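Local coordinates for protein NADH:ubiquinone oxidoreductase, Na translocating, C subunit (Parabacteroides distasonis, PDB 3LWX) that is the C subunit of a sodium-translocating oxidoreductase complex and carries a domain of the FMN-binding family, at residues L94-G100 with F116-T122; I86-H90 with S187-Y191; Q19-I24 with W99-S103. All coordinates share one frame; numbering follows the deposited sequence.

Contact 1 of 3, residues L94-G100 with F116-T122; sequences LWGPLWG and FSHQGET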
ATOM      1  N   LEU A  94      -5.184  16.744  -1.020  1.00  9.24           N
ATOM      2  CA  LEU A  94      -5.633  18.120  -1.081  1.00  9.14           C
ATOM      3  C   LEU A  94      -7.146  18.247  -0.941  1.00  9.70           C
ATOM      4  O   LEU A  94      -7.639  19.134  -0.233  1.00 11.21           O
ATOM      5  CB  LEU A  94      -5.177  18.760  -2.399  1.00  9.82           C
ATOM      6  CG  LEU A  94      -5.665  20.186  -2.663  1.00 10.25           C
ATOM      7  CD1 LEU A  94      -5.345  21.141  -1.520  1.00 11.52           C
ATOM      8  CD2 LEU A  94      -5.052  20.672  -3.975  1.00 10.61           C
ATOM      9  N   TRP A  95      -7.879  17.365  -1.609  1.00  8.78           N
ATOM     10  CA  TRP A  95      -9.339  17.474  -1.687  1.00  9.34           C
ATOM     11  C   TRP A  95     -10.096  16.332  -1.042  1.00 10.33           C
ATOM     12  O   TRP A  95     -11.324  16.371  -0.973  1.00 13.63           O
ATOM     13  CB  TRP A  95      -9.790  17.611  -3.147  1.00  9.56           C
ATOM     14  CG  TRP A  95      -9.224  18.799  -3.860  1.00  8.91           C
ATOM     15  CD1 TRP A  95      -8.336  18.779  -4.895  1.00  8.72           C
ATOM     16  CD2 TRP A  95      -9.516  20.187  -3.611  1.00  8.57           C
ATOM     17  NE1 TRP A  95      -8.072  20.057  -5.325  1.00  8.79           N
ATOM     18  CE2 TRP A  95      -8.783  20.937  -4.555  1.00  8.91           C
ATOM     19  CE3 TRP A  95     -10.360  20.861  -2.719  1.00 10.31           C
ATOM     20  CZ2 TRP A  95      -8.839  22.329  -4.611  1.00  9.65           C
ATOM     21  CZ3 TRP A  95     -10.418  22.258  -2.786  1.00 11.09           C
ATOM     22  CH2 TRP A  95      -9.648  22.967  -3.718  1.00 10.76           C
ATOM     23  N   GLY A  96      -9.390  15.326  -0.557  1.00  9.55           N
ATOM     24  CA  GLY A  96     -10.043  14.207   0.079  1.00  9.82           C
ATOM     25  C   GLY A  96      -9.022  13.170   0.471  1.00  8.99           C
ATOM     26  O   GLY A  96      -7.826  13.381   0.342  1.00  8.70           O
ATOM     27  N   PRO A  97      -9.495  12.031   0.977  1.00  8.73           N
ATOM     28  CA  PRO A  97      -8.626  10.944   1.405  0.50  8.42           C
ATOM     29  C   PRO A  97      -7.776  10.328   0.308  1.00  7.93           C
ATOM     30  O   PRO A  97      -8.141  10.383  -0.875  1.00  8.06           O
ATOM     31  CB  PRO A  97      -9.633   9.887   1.879  0.50  8.31           C
ATOM     32  CG  PRO A  97     -10.743  10.715   2.450  0.50  6.87           C
ATOM     33  CD  PRO A  97     -10.872  11.848   1.476  0.50  9.13           C
ATOM     34  N   LEU A  98      -6.668   9.730   0.732  1.00  7.08           N
ATOM     35  CA  LEU A  98      -5.792   8.918  -0.074  1.00  7.13           C
ATOM     36  C   LEU A  98      -5.730   7.534   0.565  1.00  6.36           C
ATOM     37  O   LEU A  98      -5.960   7.385   1.763  1.00  6.91           O
ATOM     38  CB  LEU A  98      -4.362   9.455  -0.128  1.00  7.12           C
ATOM     39  CG  LEU A  98      -4.173  10.916  -0.499  1.00  7.57           C
ATOM     40  CD1 LEU A  98      -2.678  11.285  -0.460  1.00  8.77           C
ATOM     41  CD2 LEU A  98      -4.813  11.253  -1.859  1.00  8.49           C
ATOM     42  N   TRP A  99      -5.386   6.532  -0.232  1.00  6.69           N
ATOM     43  CA  TRP A  99      -5.109   5.205   0.306  1.00  6.23           C
ATOM     44  C   TRP A  99      -4.197   4.488  -0.680  1.00  6.28           C
ATOM     45  O   TRP A  99      -3.796   5.045  -1.699  1.00  6.79           O
ATOM     46  CB  TRP A  99      -6.378   4.412   0.607  1.00  7.02           C
ATOM     47  CG  TRP A  99      -7.290   4.111  -0.548  1.00  7.84           C
ATOM     48  CD1 TRP A  99      -7.350   2.955  -1.255  1.00  8.56           C
ATOM     49  CD2 TRP A  99      -8.316   4.952  -1.078  1.00  8.28           C
ATOM     50  NE1 TRP A  99      -8.331   3.023  -2.198  1.00 10.12           N
ATOM     51  CE2 TRP A  99      -8.944   4.240  -2.113  1.00  9.71           C
ATOM     52  CE3 TRP A  99      -8.775   6.240  -0.768  1.00  9.09           C
ATOM     53  CZ2 TRP A  99      -9.995   4.781  -2.864  1.00 11.85           C
ATOM     54  CZ3 TRP A  99      -9.813   6.775  -1.517  1.00 11.02           C
ATOM     55  CH2 TRP A  99     -10.407   6.052  -2.550  1.00 12.83           C
ATOM     56  N   GLY A 100      -3.850   3.236  -0.397  1.00  6.55           N
ATOM     57  CA  GLY A 100      -3.004   2.491  -1.285  1.00  6.90           C
ATOM     58  C   GLY A 100      -2.482   1.238  -0.627  1.00  6.14           C
ATOM     59  O   GLY A 100      -2.902   0.877   0.480  1.00  6.03           O
ATOM     60  N   PHE A 116      -1.435   3.538  -5.490  1.00  6.09           N
ATOM     61  CA  PHE A 116      -2.027   4.639  -4.743  1.00  6.11           C
ATOM     62  C   PHE A 116      -3.370   5.015  -5.346  1.00  6.88           C
ATOM     63  O   PHE A 116      -3.507   5.083  -6.572  1.00  7.82           O
ATOM     64  CB  PHE A 116      -1.097   5.863  -4.723  1.00  6.86           C
ATOM     65  CG  PHE A 116       0.272   5.566  -4.166  1.00  6.76           C
ATOM     66  CD1 PHE A 116       0.487   5.486  -2.804  1.00  8.81           C
ATOM     67  CD2 PHE A 116       1.339   5.337  -5.002  1.00  8.11           C
ATOM     68  CE1 PHE A 116       1.735   5.193  -2.290  1.00  8.91           C
ATOM     69  CE2 PHE A 116       2.587   5.033  -4.489  1.00  9.12           C
ATOM     70  CZ  PHE A 116       2.776   4.966  -3.144  1.00  8.15           C
ATOM     71  N   SER A 117      -4.294   5.362  -4.460  1.00  6.95           N
ATOM     72  CA  SER A 117      -5.644   5.725  -4.815  1.00  7.15           C
ATOM     73  C   SER A 117      -6.078   6.983  -4.073  1.00  7.45           C
ATOM     74  O   SER A 117      -5.465   7.407  -3.095  1.00  7.51           O
ATOM     75  CB  SER A 117      -6.614   4.598  -4.482  1.00  8.08           C
ATOM     76  OG  SER A 117      -6.360   3.447  -5.267  1.00  8.74           O
ATOM     77  N   HIS A 118      -7.181   7.564  -4.529  1.00  7.81           N
ATOM     78  CA  HIS A 118      -7.691   8.787  -3.933  1.00  7.85           C
ATOM     79  C   HIS A 118      -9.167   8.947  -4.241  1.00  8.72           C
ATOM     80  O   HIS A 118      -9.698   8.390  -5.205  1.00  9.55           O
ATOM     81  CB  HIS A 118      -6.933  10.005  -4.465  1.00  7.83           C
ATOM     82  CG  HIS A 118      -7.062  10.156  -5.941  1.00  8.15           C
ATOM     83  ND1 HIS A 118      -8.051  10.919  -6.526  1.00  8.72           N
ATOM     84  CD2 HIS A 118      -6.404   9.532  -6.951  1.00  9.52           C
ATOM     85  CE1 HIS A 118      -7.963  10.786  -7.836  1.00  9.25           C
ATOM     86  NE2 HIS A 118      -6.980   9.945  -8.123  1.00 10.28           N
ATOM     87  N   GLN A 119      -9.817   9.739  -3.411  1.00  8.97           N
ATOM     88  CA  GLN A 119     -11.243  10.015  -3.543  0.67 10.70           C
ATOM     89  C   GLN A 119     -11.575  11.100  -4.542  1.00 10.65           C
ATOM     90  O   GLN A 119     -12.555  10.991  -5.268  1.00 12.85           O
ATOM     91  CB  GLN A 119     -11.784  10.426  -2.170  0.67 12.08           C
ATOM     92  CG  GLN A 119     -13.292  10.743  -2.081  0.67 15.32           C
ATOM     93  CD  GLN A 119     -13.718  12.195  -2.398  0.67 20.02           C
ATOM     94  OE1 GLN A 119     -14.878  12.430  -2.740  0.67 28.29           O
ATOM     95  NE2 GLN A 119     -12.803  13.158  -2.263  0.67 21.44           N
ATOM     96  N   GLY A 120     -10.790  12.169  -4.545  1.00  9.93           N
ATOM     97  CA  GLY A 120     -11.134  13.332  -5.350  1.00 10.85           C
ATOM     98  C   GLY A 120     -10.006  14.251  -5.734  1.00  8.90           C
ATOM     99  O   GLY A 120     -10.219  15.459  -5.878  1.00  9.52           O
ATOM    100  N   GLU A 121      -8.811  13.691  -5.921  1.00  8.20           N
ATOM    101  CA  GLU A 121      -7.691  14.521  -6.377  1.00  7.41           C
ATOM    102  C   GLU A 121      -7.868  14.898  -7.852  1.00  7.71           C
ATOM    103  O   GLU A 121      -8.612  14.260  -8.594  1.00  8.49           O
ATOM    104  CB  GLU A 121      -6.339  13.869  -6.095  1.00  7.19           C
ATOM    105  CG  GLU A 121      -6.110  13.534  -4.609  1.00  7.28           C
ATOM    106  CD  GLU A 121      -6.183  14.744  -3.705  1.00  7.34           C
ATOM    107  OE1 GLU A 121      -5.205  15.530  -3.681  1.00  8.84           O
ATOM    108  OE2 GLU A 121      -7.201  14.890  -2.983  1.00  9.14           O
ATOM    109  N   THR A 122      -7.165  15.936  -8.263  1.00  7.38           N
ATOM    110  CA  THR A 122      -7.411  16.562  -9.563  1.00  7.46           C
ATOM    111  C   THR A 122      -6.686  15.890 -10.719  1.00  7.57           C
ATOM    112  O   THR A 122      -5.478  15.732 -10.674  1.00  7.68           O
ATOM    113  CB  THR A 122      -7.018  18.046  -9.493  1.00  7.46           C
ATOM    114  OG1 THR A 122      -7.788  18.640  -8.458  1.00  8.06           O
ATOM    115  CG2 THR A 122      -7.230  18.784 -10.801  1.00  9.08           C
TER
HETATM  116  O   HOH W   1      -8.801  12.688  -2.595  1.00  9.87           O

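Contact 2 of 3, residues I86-H90 with S187-Y191; sequences IMALH and SLSGY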
ATOM      1  N   ILE A  86       2.471  -7.347   1.795  1.00  6.10           N
ATOM      2  CA  ILE A  86       1.682  -6.229   1.292  1.00  6.01           C
ATOM      3  C   ILE A  86       0.991  -5.559   2.478  1.00  6.05           C
ATOM      4  O   ILE A  86       0.328  -6.226   3.294  1.00  7.02           O
ATOM      5  CB  ILE A  86       0.612  -6.696   0.295  1.00  6.38           C
ATOM      6  CG1 ILE A  86       1.218  -7.522  -0.835  1.00  6.80           C
ATOM      7  CG2 ILE A  86      -0.165  -5.502  -0.283  1.00  7.90           C
ATOM      8  CD1 ILE A  86       0.207  -8.330  -1.626  1.00 10.24           C
HETATM    9  N   MSE A  87       1.166  -4.241   2.586  1.00  6.01           N
HETATM   10  CA  MSE A  87       0.685  -3.416   3.672  1.00  6.11           C
HETATM   11  C   MSE A  87      -0.243  -2.344   3.130  1.00  5.93           C
HETATM   12  O   MSE A  87      -0.099  -1.901   1.991  1.00  6.42           O
HETATM   13  CB  MSE A  87       1.887  -2.791   4.385  1.00  6.33           C
HETATM   14  CG  MSE A  87       2.746  -3.826   5.075  1.00  7.79           C
HETATM   15 SE   MSE A  87       4.392  -3.210   5.786  0.75  9.85          SE
HETATM   16  CE  MSE A  87       5.376  -3.088   4.133  1.00  9.48           C
ATOM     17  N   ALA A  88      -1.216  -1.977   3.952  1.00  6.40           N
ATOM     18  CA  ALA A  88      -2.262  -1.032   3.579  1.00  6.72           C
ATOM     19  C   ALA A  88      -1.949   0.376   4.070  1.00  6.78           C
ATOM     20  O   ALA A  88      -1.576   0.579   5.232  1.00  8.42           O
ATOM     21  CB  ALA A  88      -3.603  -1.500   4.111  1.00  7.72           C
ATOM     22  N   LEU A  89      -2.157   1.342   3.193  1.00  6.72           N
ATOM     23  CA  LEU A  89      -1.912   2.742   3.432  1.00  6.48           C
ATOM     24  C   LEU A  89      -3.209   3.538   3.489  1.00  6.69           C
ATOM     25  O   LEU A  89      -4.186   3.235   2.794  1.00  7.12           O
ATOM     26  CB  LEU A  89      -1.088   3.322   2.288  1.00  7.01           C
ATOM     27  CG  LEU A  89       0.180   2.545   1.928  1.00  7.31           C
ATOM     28  CD1 LEU A  89       0.814   3.164   0.696  1.00  9.24           C
ATOM     29  CD2 LEU A  89       1.149   2.497   3.094  1.00  8.72           C
ATOM     30  N   HIS A  90      -3.206   4.595   4.296  1.00  7.00           N
ATOM     31  CA  HIS A  90      -4.342   5.517   4.364  0.50  7.16           C
ATOM     32  C   HIS A  90      -3.809   6.887   4.745  1.00  6.91           C
ATOM     33  O   HIS A  90      -2.853   6.998   5.485  1.00  8.13           O
ATOM     34  CB  HIS A  90      -5.427   5.049   5.350  0.50  7.95           C
ATOM     35  CG  HIS A  90      -5.002   5.092   6.785  0.50  8.20           C
ATOM     36  ND1 HIS A  90      -5.342   6.121   7.640  0.50  9.15           N
ATOM     37  CD2 HIS A  90      -4.227   4.246   7.502  0.50  8.44           C
ATOM     38  CE1 HIS A  90      -4.803   5.897   8.825  0.50  9.37           C
ATOM     39  NE2 HIS A  90      -4.120   4.770   8.766  0.50 10.52           N
ATOM     40  N   SER A 187       1.454   5.414   7.960  1.00  6.53           N
ATOM     41  CA  SER A 187       0.849   4.089   7.804  1.00  6.90           C
ATOM     42  C   SER A 187       1.867   2.988   8.099  1.00  7.13           C
ATOM     43  O   SER A 187       1.582   2.022   8.820  1.00  7.56           O
ATOM     44  CB  SER A 187       0.306   3.883   6.403  1.00  7.10           C
ATOM     45  OG  SER A 187      -0.745   4.789   6.095  1.00  7.75           O
ATOM     46  N   LEU A 188       3.061   3.116   7.531  1.00  6.98           N
ATOM     47  CA  LEU A 188       4.086   2.094   7.734  1.00  7.44           C
ATOM     48  C   LEU A 188       4.551   2.036   9.185  1.00  7.70           C
ATOM     49  O   LEU A 188       4.974   0.975   9.656  1.00  8.20           O
ATOM     50  CB  LEU A 188       5.265   2.282   6.777  1.00  8.21           C
ATOM     51  CG  LEU A 188       4.969   2.059   5.305  1.00  9.00           C
ATOM     52  CD1 LEU A 188       6.170   2.482   4.452  1.00 11.71           C
ATOM     53  CD2 LEU A 188       4.608   0.594   5.040  1.00 12.34           C
ATOM     54  N   SER A 189       4.445   3.150   9.918  1.00  8.13           N
ATOM     55  CA  SER A 189       4.840   3.167  11.329  0.57  8.82           C
ATOM     56  C   SER A 189       4.112   2.065  12.097  1.00  8.84           C
ATOM     57  O   SER A 189       4.687   1.432  12.975  1.00  9.96           O
ATOM     58  CB  SER A 189       4.568   4.530  11.968  0.57  9.39           C
ATOM     59  OG  SER A 189       5.514   5.499  11.555  0.57  9.03           O
ATOM     60  N   GLY A 190       2.843   1.831  11.778  1.00  8.85           N
ATOM     61  CA  GLY A 190       2.088   0.795  12.476  1.00  9.16           C
ATOM     62  C   GLY A 190       2.658  -0.603  12.292  1.00  8.48           C
ATOM     63  O   GLY A 190       2.563  -1.440  13.181  1.00  9.99           O
ATOM     64  N   TYR A 191       3.260  -0.833  11.128  1.00  7.82           N
ATOM     65  CA  TYR A 191       3.819  -2.129  10.762  1.00  7.45           C
ATOM     66  C   TYR A 191       5.259  -2.350  11.216  1.00  7.62           C
ATOM     67  O   TYR A 191       5.792  -3.432  11.002  1.00  8.29           O
ATOM     68  CB  TYR A 191       3.770  -2.285   9.238  1.00  7.29           C
ATOM     69  CG  TYR A 191       2.389  -2.388   8.655  1.00  6.81           C
ATOM     70  CD1 TYR A 191       1.744  -3.617   8.541  1.00  7.48           C
ATOM     71  CD2 TYR A 191       1.735  -1.273   8.131  1.00  7.28           C
ATOM     72  CE1 TYR A 191       0.505  -3.726   7.950  1.00  7.20           C
ATOM     73  CE2 TYR A 191       0.477  -1.371   7.557  1.00  6.69           C
ATOM     74  CZ  TYR A 191      -0.133  -2.609   7.437  1.00  6.59           C
ATOM     75  OH  TYR A 191      -1.356  -2.700   6.821  1.00  7.19           O
TER

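Contact 3 of 3, residues Q19-I24 with W99-S103; sequences QILRSI and WGYIS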
ATOM      1  N   GLN A  19      -6.277  -3.537  -6.658  1.00  6.79           N
ATOM      2  CA  GLN A  19      -5.319  -2.617  -6.040  1.00  6.43           C
ATOM      3  C   GLN A  19      -4.174  -3.383  -5.369  1.00  6.31           C
ATOM      4  O   GLN A  19      -2.995  -3.055  -5.523  1.00  6.98           O
ATOM      5  CB  GLN A  19      -6.023  -1.741  -5.019  1.00  6.97           C
ATOM      6  CG  GLN A  19      -7.020  -0.764  -5.618  1.00  7.51           C
ATOM      7  CD  GLN A  19      -7.895  -0.141  -4.554  1.00  8.49           C
ATOM      8  OE1 GLN A  19      -7.414   0.344  -3.532  1.00  8.08           O
ATOM      9  NE2 GLN A  19      -9.202  -0.158  -4.790  1.00 10.16           N
ATOM     10  N   ILE A  20      -4.526  -4.388  -4.576  1.00  6.07           N
ATOM     11  CA  ILE A  20      -3.548  -5.228  -3.907  1.00  6.34           C
ATOM     12  C   ILE A  20      -2.655  -5.909  -4.954  1.00  6.41           C
ATOM     13  O   ILE A  20      -1.423  -5.926  -4.811  1.00  6.77           O
ATOM     14  CB  ILE A  20      -4.270  -6.231  -2.987  1.00  6.50           C
ATOM     15  CG1 ILE A  20      -4.886  -5.477  -1.803  1.00  7.44           C
ATOM     16  CG2 ILE A  20      -3.300  -7.307  -2.500  1.00  8.27           C
ATOM     17  CD1 ILE A  20      -5.811  -6.312  -0.934  1.00  8.80           C
ATOM     18  N   LEU A  21      -3.270  -6.473  -5.988  1.00  6.69           N
ATOM     19  CA  LEU A  21      -2.484  -7.102  -7.042  1.00  6.74           C
ATOM     20  C   LEU A  21      -1.540  -6.109  -7.740  1.00  6.81           C
ATOM     21  O   LEU A  21      -0.383  -6.450  -8.028  1.00  6.93           O
ATOM     22  CB  LEU A  21      -3.403  -7.801  -8.047  1.00  7.79           C
ATOM     23  CG  LEU A  21      -4.052  -9.080  -7.524  1.00  8.14           C
ATOM     24  CD1 LEU A  21      -5.187  -9.499  -8.452  1.00 10.36           C
ATOM     25  CD2 LEU A  21      -3.027 -10.189  -7.348  1.00 10.41           C
ATOM     26  N   ARG A  22      -2.005  -4.892  -8.003  1.00  6.60           N
ATOM     27  CA  ARG A  22      -1.120  -3.908  -8.643  1.00  6.93           C
ATOM     28  C   ARG A  22       0.102  -3.625  -7.782  1.00  6.60           C
ATOM     29  O   ARG A  22       1.174  -3.355  -8.319  1.00  6.79           O
ATOM     30  CB  ARG A  22      -1.845  -2.605  -8.992  1.00  7.04           C
ATOM     31  CG  ARG A  22      -2.832  -2.751 -10.142  1.00  8.30           C
ATOM     32  CD  ARG A  22      -3.284  -1.407 -10.671  1.00  9.15           C
ATOM     33  NE  ARG A  22      -4.055  -0.613  -9.717  1.00  8.10           N
ATOM     34  CZ  ARG A  22      -5.377  -0.590  -9.608  1.00  8.41           C
ATOM     35  NH1 ARG A  22      -6.161  -1.362 -10.349  1.00  9.91           N
ATOM     36  NH2 ARG A  22      -5.922   0.216  -8.700  1.00  9.88           N
ATOM     37  N   SER A  23      -0.043  -3.692  -6.458  1.00  6.35           N
ATOM     38  CA  SER A  23       1.104  -3.465  -5.567  1.00  6.26           C
ATOM     39  C   SER A  23       2.149  -4.570  -5.635  1.00  6.38           C
ATOM     40  O   SER A  23       3.269  -4.356  -5.170  1.00  6.81           O
ATOM     41  CB  SER A  23       0.662  -3.263  -4.120  1.00  6.87           C
ATOM     42  OG  SER A  23       0.402  -4.467  -3.430  1.00  7.42           O
ATOM     43  N   ILE A  24       1.785  -5.734  -6.211  1.00  6.93           N
ATOM     44  CA  ILE A  24       2.739  -6.808  -6.496  1.00  7.69           C
ATOM     45  C   ILE A  24       2.897  -6.997  -8.010  1.00  7.59           C
ATOM     46  O   ILE A  24       3.243  -8.080  -8.484  1.00  8.44           O
ATOM     47  CB  ILE A  24       2.436  -8.133  -5.747  1.00  8.06           C
ATOM     48  CG1 ILE A  24       1.023  -8.666  -6.052  1.00  7.93           C
ATOM     49  CG2 ILE A  24       2.677  -7.911  -4.253  1.00  8.38           C
ATOM     50  CD1 ILE A  24       0.810 -10.118  -5.602  1.00 10.23           C
ATOM     51  N   TRP A  99      -5.386   6.532  -0.232  1.00  6.69           N
ATOM     52  CA  TRP A  99      -5.109   5.205   0.306  1.00  6.23           C
ATOM     53  C   TRP A  99      -4.197   4.488  -0.680  1.00  6.28           C
ATOM     54  O   TRP A  99      -3.796   5.045  -1.699  1.00  6.79           O
ATOM     55  CB  TRP A  99      -6.378   4.412   0.607  1.00  7.02           C
ATOM     56  CG  TRP A  99      -7.290   4.111  -0.548  1.00  7.84           C
ATOM     57  CD1 TRP A  99      -7.350   2.955  -1.255  1.00  8.56           C
ATOM     58  CD2 TRP A  99      -8.316   4.952  -1.078  1.00  8.28           C
ATOM     59  NE1 TRP A  99      -8.331   3.023  -2.198  1.00 10.12           N
ATOM     60  CE2 TRP A  99      -8.944   4.240  -2.113  1.00  9.71           C
ATOM     61  CE3 TRP A  99      -8.775   6.240  -0.768  1.00  9.09           C
ATOM     62  CZ2 TRP A  99      -9.995   4.781  -2.864  1.00 11.85           C
ATOM     63  CZ3 TRP A  99      -9.813   6.775  -1.517  1.00 11.02           C
ATOM     64  CH2 TRP A  99     -10.407   6.052  -2.550  1.00 12.83           C
ATOM     65  N   GLY A 100      -3.850   3.236  -0.397  1.00  6.55           N
ATOM     66  CA  GLY A 100      -3.004   2.491  -1.285  1.00  6.90           C
ATOM     67  C   GLY A 100      -2.482   1.238  -0.627  1.00  6.14           C
ATOM     68  O   GLY A 100      -2.902   0.877   0.480  1.00  6.03           O
ATOM     69  N   TYR A 101      -1.578   0.585  -1.331  1.00  6.27           N
ATOM     70  CA  TYR A 101      -0.913  -0.623  -0.852  1.00  6.52           C
ATOM     71  C   TYR A 101       0.541  -0.569  -1.280  1.00  6.01           C
ATOM     72  O   TYR A 101       0.855  -0.062  -2.363  1.00  7.07           O
ATOM     73  CB  TYR A 101      -1.572  -1.899  -1.424  1.00  6.82           C
ATOM     74  CG  TYR A 101      -3.002  -1.998  -0.991  1.00  7.01           C
ATOM     75  CD1 TYR A 101      -3.342  -2.580   0.223  1.00  6.92           C
ATOM     76  CD2 TYR A 101      -4.013  -1.414  -1.747  1.00  7.45           C
ATOM     77  CE1 TYR A 101      -4.660  -2.589   0.662  1.00  7.70           C
ATOM     78  CE2 TYR A 101      -5.335  -1.434  -1.323  1.00  8.19           C
ATOM     79  CZ  TYR A 101      -5.651  -2.003  -0.100  1.00  7.08           C
ATOM     80  OH  TYR A 101      -6.942  -2.008   0.366  1.00  9.32           O
ATOM     81  N   ILE A 102       1.417  -1.113  -0.453  1.00  6.15           N
ATOM     82  CA  ILE A 102       2.819  -1.196  -0.805  0.80  6.56           C
ATOM     83  C   ILE A 102       3.333  -2.561  -0.368  1.00  5.82           C
ATOM     84  O   ILE A 102       2.974  -3.048   0.708  1.00  6.82           O
ATOM     85  CB  ILE A 102       3.608  -0.008  -0.219  0.80  7.39           C
ATOM     86  CG1 ILE A 102       5.014   0.092  -0.812  0.80  6.44           C
ATOM     87  CG2 ILE A 102       3.662  -0.084   1.280  0.80  8.47           C
ATOM     88  CD1 ILE A 102       5.659   1.417  -0.484  0.80  8.79           C
ATOM     89  N   SER A 103       4.127  -3.183  -1.233  1.00  5.90           N
ATOM     90  CA  SER A 103       4.655  -4.500  -0.930  1.00  6.16           C
ATOM     91  C   SER A 103       6.166  -4.431  -0.781  1.00  5.86           C
ATOM     92  O   SER A 103       6.839  -3.627  -1.440  1.00  6.63           O
ATOM     93  CB  SER A 103       4.282  -5.528  -2.013  1.00  6.75           C
ATOM     94  OG  SER A 103       4.943  -5.270  -3.233  1.00  7.40           O
TER
HETATM   95  O   HOH W   2      -8.615  -0.471  -1.086  1.00 13.55           O
HETATM   96  O   HOH W   3     -11.001   1.250  -3.042  1.00 19.78           O

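Contact 1 of 3, residues L94-G100 with F116-T122
The indole of Trp99 lies with one face against the neighbouring strand: Ser117 CB sits 3.4 Å from the centroid of its five-membered ring, a CH-pi contact 21° off the ring normal. The same face looks onto the backbone N of His118. With chi1 at 61°, CG stands between the backbone N and the carbonyl carbon, and the indole folds back across the hairpin; the small serine leaves room for it. At the Phe116 ring, Trp99 O lies at the edge, near the ring plane. Leu94 CG rests on one face of the Trp95 ring, while Gly120 O and Thr122 OG1 approach that ring obliquely. Between the two strands of this hairpin, Trp99 N gives to Ser117 O at 3.0 Å and Ser117 N gives to Trp99 O at 2.8 Å. Glycine suits position Gly100 because a side chain there would press on Phe116 CA and, at these backbone angles, on Trp99 O. Past the strand ends Glu121 takes over. A bend at chi2 carries the carboxylate back toward the start of the other segment. There OE1 accepts a hydrogen bond from Leu94 N at 2.9 Å, 25° out of the carboxylate plane, and OE2 receives one from Trp95 N on its syn lone pair, also at 2.9 Å. A water gives to Glu121 OE2 at 2.7 Å, gives again to Pro97 O and accepts from Gly120 N. His118 ND1 accepts a bond from Glu121 N at 2.9 Å, bracing the loop. Thr176 of helix 174-196 also bonds OE1, so both oxygens of this buried carboxylate are gripped more than once. This set of donors would probably stabilise its negative charge, and it ties together two loops that no longer pair as strands.

Contact 2 of 3, residues I86-H90 with S187-Y191
Met87, a selenomethionine, lies flat over the phenol of Tyr191, and here the contact is tight. Its CG stands 3.6 Å from the centroid of the Tyr191 ring, almost on the normal, while SE lies over the same face toward CB, making a Met-aromatic contact. With CG anti to the carbonyl carbon (chi1 -66°), the flexible selenoether chain slides along the ring, and its final bend leaves CE 3.9 Å from Leu188 CD2. Leu89 CD2 packs 3.7 Å from Ser187 CB. The phenol also reaches the strand backbone: Ala88 N gives to Tyr191 OH at 3.0 Å in a nearly straight bond. Looser is the end at His90, which is partly exposed; its CD2 is 3.8 Å from Ser187 OG, and its side chain leans on Val63, Val64 and Ala67 of helix 63-68. The backbone here is nonetheless firmly tied, His90 N giving to Ser187 OG at 3.1 Å, almost straight; a serine, short and polar, fits so close to the strand. Ser187 OG is bonded as well to Met183 O, one turn earlier in helix 174-196, and Tyr191 OH to Pro73 O, so that this helix is pinned across strands 71-79 and 82-92, with Leu188 extending the packing to Ile102 of strand 97-104.

Contact 3 of 3, residues Q19-I24 with W99-S103
Gln19 runs along the edge of Tyr101 and ends beside Trp99. Its CB starts at the ring, 3.8 Å from Tyr101 CE2, and beyond CG the chain is extended, which takes the amide past the phenol. CD lies at the edge of the Trp99 ring and in its plane, with the amide turned 47° from the indole. At the tip OE1 lies near the plane of both aromatic rings, at their edges. Trp99 NE1 gives it a weak, bent hydrogen bond of 3.1 Å. A water donates to the same Gln19 OE1 at 2.8 Å and is 2.7 Å from Tyr101 OH, linking amide and phenol. The other branch, Gln19 NE2, gives to a second water at 2.9 Å, which accepts weakly from Trp99 NE1 as well; Asp15 of the same helix also partners NE2. Glutamine suits this place because one flat amide can accept from an indole and donate elsewhere. Next to it, Ile20 supplies the apolar half: its CG1 stands 3.7 Å from the centroid of the Tyr101 ring, in a CH-pi contact over the ring centre. At the last helical turn, where carbonyls run short of N-H partners, Ser103 OG donates a hydrogen bond to Ser23 O at 2.7 Å. Ser23 turns its hydroxyl back to the preceding turn, OG lying between N and the carbonyl carbon (chi1 81°), and gives to Ile20 O at 2.7 Å, while its CB rests against Tyr101 CB. Ile24 CG2 closes over Ser103. Helix 4-23 runs over strand 97-104 at a modest angle (36°) on one face of the sheet: Ile20, Ser23 and Ile24 also touch Ile86 of strand 82-92, Arg22 is salt-bridged to Asp115 of strand 111-118, and helix 30-40 adjoins through Tyr37 and Leu40.

How the contacts relate
All three contacts meet on one antiparallel sheet, in which strands 82-92, 97-104 and 111-118 lie side by side. Contact 1 joins the last two as a hairpin, and contact 3 shares Trp99 and Gly100 with it. Contacts 2 and 3 place helices 174-196 and 4-23 on opposite faces of the sheet, the centres of these two contacts being about 11 Å apart; contact 1 is centred about 16 Å from contact 2 and about 15 Å from contact 3. Along the chain the order is 19-24, 86-90, 94-100 overlapping 99-103, 116-122 and 187-191. Helices near the two chain ends therefore sandwich the central strands, uniting distant sequence in one compact domain.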